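Local coordinates for protein paenibacillus xanthan lyase (Paenibacillus, PDB 6F2P) that cleaves xanthan as a lyase of polysaccharide lyase family 8, with several calcium ions bound along its multidomain chain, at residues 804-809 with 874-879. Sequence-based numbering, arbitrary orientation.
Sequences DDYVEF and LFRLKT. With CA (calcium ion), chain D.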
loop_
_atom_site.group_PDB
_atom_site.type_symbol
_atom_site.label_atom_id
_atom_site.label_comp_id
_atom_site.label_asym_id
_atom_site.label_seq_id
_atom_site.Cartn_x
_atom_site.Cartn_y
_atom_site.Cartn_z
ATOM N N ASP A 804 -8.278 -25.247 -22.078
ATOM C CA ASP A 804 -7.659 -23.949 -21.804
ATOM C C ASP A 804 -7.803 -23.445 -20.360
ATOM O O ASP A 804 -7.259 -22.396 -20.004
ATOM C CB ASP A 804 -8.087 -22.893 -22.831
ATOM C CG ASP A 804 -7.462 -23.130 -24.186
ATOM O OD1 ASP A 804 -6.365 -23.732 -24.235
ATOM O OD2 ASP A 804 -8.059 -22.717 -25.200
ATOM N N ASP A 805 -8.529 -24.196 -19.537
ATOM C CA ASP A 805 -8.533 -23.952 -18.102
ATOM C C ASP A 805 -7.130 -24.219 -17.567
ATOM O O ASP A 805 -6.453 -25.157 -18.008
ATOM C CB ASP A 805 -9.519 -24.880 -17.392
ATOM C CG ASP A 805 -10.926 -24.323 -17.345
ATOM O OD1 ASP A 805 -11.125 -23.129 -17.668
ATOM O OD2 ASP A 805 -11.833 -25.090 -16.955
ATOM N N TYR A 806 -6.692 -23.403 -16.617
ATOM C CA TYR A 806 -5.359 -23.583 -16.067
ATOM C C TYR A 806 -5.287 -23.218 -14.594
ATOM O O TYR A 806 -6.199 -22.596 -14.049
ATOM C CB TYR A 806 -4.337 -22.763 -16.862
ATOM C CG TYR A 806 -4.541 -21.273 -16.756
ATOM C CD1 TYR A 806 -3.932 -20.540 -15.745
ATOM C CD2 TYR A 806 -5.342 -20.597 -17.669
ATOM C CE1 TYR A 806 -4.121 -19.177 -15.639
ATOM C CE2 TYR A 806 -5.532 -19.233 -17.573
ATOM C CZ TYR A 806 -4.921 -18.530 -16.554
ATOM O OH TYR A 806 -5.101 -17.170 -16.449
ATOM N N VAL A 807 -4.199 -23.640 -13.957
ATOM C CA VAL A 807 -3.820 -23.171 -12.631
ATOM C C VAL A 807 -2.327 -22.880 -12.690
ATOM O O VAL A 807 -1.544 -23.711 -13.152
ATOM C CB VAL A 807 -4.091 -24.216 -11.534
ATOM C CG1 VAL A 807 -3.762 -23.642 -10.158
ATOM C CG2 VAL A 807 -5.529 -24.706 -11.595
ATOM N N GLU A 808 -1.939 -21.688 -12.257
ATOM C CA GLU A 808 -0.559 -21.256 -12.369
ATOM C C GLU A 808 0.023 -21.073 -10.969
ATOM O O GLU A 808 -0.522 -20.319 -10.154
ATOM C CB GLU A 808 -0.484 -19.960 -13.184
ATOM C CG GLU A 808 0.920 -19.423 -13.415
ATOM C CD GLU A 808 0.940 -18.232 -14.357
ATOM O OE1 GLU A 808 1.288 -18.422 -15.545
ATOM O OE2 GLU A 808 0.607 -17.109 -13.914
ATOM N N PHE A 809 1.112 -21.784 -10.687
ATOM C CA PHE A 809 1.728 -21.748 -9.366
ATOM C C PHE A 809 3.013 -20.927 -9.377
ATOM O O PHE A 809 3.602 -20.694 -10.431
ATOM C CB PHE A 809 2.066 -23.159 -8.890
ATOM C CG PHE A 809 0.906 -24.106 -8.884
ATOM C CD1 PHE A 809 0.102 -24.228 -7.758
ATOM C CD2 PHE A 809 0.641 -24.908 -9.986
ATOM C CE1 PHE A 809 -0.966 -25.116 -7.736
ATOM C CE2 PHE A 809 -0.413 -25.807 -9.970
ATOM C CZ PHE A 809 -1.219 -25.910 -8.840
ATOM N N LEU A 874 6.878 -19.199 -12.685
ATOM C CA LEU A 874 5.476 -19.565 -12.766
ATOM C C LEU A 874 5.290 -20.873 -13.538
ATOM O O LEU A 874 5.535 -20.943 -14.746
ATOM C CB LEU A 874 4.661 -18.441 -13.403
ATOM C CG LEU A 874 4.845 -17.044 -12.810
ATOM C CD1 LEU A 874 4.221 -16.006 -13.743
ATOM C CD2 LEU A 874 4.241 -16.967 -11.412
ATOM N N PHE A 875 4.859 -21.905 -12.819
ATOM C CA PHE A 875 4.563 -23.203 -13.405
ATOM C C PHE A 875 3.065 -23.283 -13.664
ATOM O O PHE A 875 2.270 -23.348 -12.724
ATOM C CB PHE A 875 4.954 -24.328 -12.440
ATOM C CG PHE A 875 6.439 -24.568 -12.324
ATOM C CD1 PHE A 875 7.294 -23.567 -11.906
ATOM C CD2 PHE A 875 6.966 -25.824 -12.583
ATOM C CE1 PHE A 875 8.651 -23.804 -11.779
ATOM C CE2 PHE A 875 8.312 -26.068 -12.459
ATOM C CZ PHE A 875 9.160 -25.060 -12.055
ATOM N N ARG A 876 2.677 -23.282 -14.934
ATOM C CA ARG A 876 1.261 -23.342 -15.298
ATOM C C ARG A 876 0.881 -24.696 -15.895
ATOM O O ARG A 876 1.564 -25.213 -16.788
ATOM C CB ARG A 876 0.915 -22.227 -16.287
ATOM C CG ARG A 876 -0.440 -22.392 -16.940
ATOM C CD ARG A 876 -0.748 -21.244 -17.887
ATOM N NE ARG A 876 -0.612 -19.945 -17.236
ATOM C CZ ARG A 876 -1.198 -18.828 -17.661
ATOM N NH1 ARG A 876 -1.975 -18.849 -18.736
ATOM N NH2 ARG A 876 -1.017 -17.689 -17.004
ATOM N N LEU A 877 -0.207 -25.272 -15.393
ATOM C CA LEU A 877 -0.739 -26.513 -15.946
ATOM C C LEU A 877 -2.091 -26.254 -16.621
ATOM O O LEU A 877 -3.081 -25.914 -15.960
ATOM C CB LEU A 877 -0.869 -27.584 -14.862
ATOM C CG LEU A 877 0.404 -28.292 -14.377
ATOM C CD1 LEU A 877 0.080 -29.161 -13.192
ATOM C CD2 LEU A 877 1.045 -29.129 -15.484
ATOM N N LYS A 878 -2.111 -26.417 -17.941
ATOM C CA LYS A 878 -3.258 -26.061 -18.749
ATOM C C LYS A 878 -3.977 -27.289 -19.289
ATOM O O LYS A 878 -3.359 -28.162 -19.906
ATOM C CB LYS A 878 -2.819 -25.177 -19.914
ATOM C CG LYS A 878 -3.957 -24.778 -20.847
ATOM C CD LYS A 878 -3.456 -23.992 -22.053
ATOM C CE LYS A 878 -2.579 -24.851 -22.956
ATOM N NZ LYS A 878 -2.149 -24.113 -24.177
ATOM N N THR A 879 -5.289 -27.346 -19.063
ATOM C CA THR A 879 -6.117 -28.398 -19.632
ATOM C C THR A 879 -6.130 -28.270 -21.156
ATOM O O THR A 879 -6.445 -27.208 -21.689
ATOM C CB THR A 879 -7.557 -28.319 -19.099
ATOM O OG1 THR A 879 -7.548 -28.444 -17.672
ATOM C CG2 THR A 879 -8.409 -29.430 -19.692
HETATM CA CA CA D . -13.698 -23.341 -16.284
#
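Six backbone hydrogen bonds join 804-809 to 874-879, and the axes of strands 806-809 and 874-879 run antiparallel at 165°. Val-807 with Leu-877 and Phe-809 with Phe-875 are hydrogen-bonded pairs; the straightest link, Phe-809 N to Phe-875 O, is 2.8 Å long with 178° at the hydrogen. Ahead of the strand that starts at Tyr-806, Thr-879 N donates to Asp-805 O and Asp-804 N to Thr-879 O, extending the pairing into the loop.

On the face bearing Tyr-806, Glu-808 and Arg-876, a salt bridge and a guanidinium-on-ring stack share one arginine. Arg-876 leaves the backbone with CG anti to N and bends at chi3, which lays its guanidinium flat over the Tyr-806 ring: planes 3° apart, CZ 3.8 Å from the ring centroid, a cation-pi stack. Its NE and NH2 edge grips Glu-808 side-on, both nitrogens reaching OE1, at 3.0 Å from NE and 2.8 Å from NH2, and meeting it from above the carboxylate plane. Glu-808 OE2 accepts a hydrogen bond from Asn-776 ND2 of strand 775-778.

On the other face, Val-807, Phe-809 and Leu-877 pack against Phe-798 of strand 794-798.

Asp-805 directs OD2 to a calcium ion, 2.6 Å away, also bound by Asp-780 and Asn-801; Ala-802 N donates to the same oxygen. Salt bridge and stack together fix the guanidinium's rotation; the two N-H bonds from cationic Arg-876, with Asn-776 at OE2, probably favour an ionised Glu-808, while backbone pairing ties the calcium-binding loop to two inner, adjacent strands of a five-stranded antiparallel sheet.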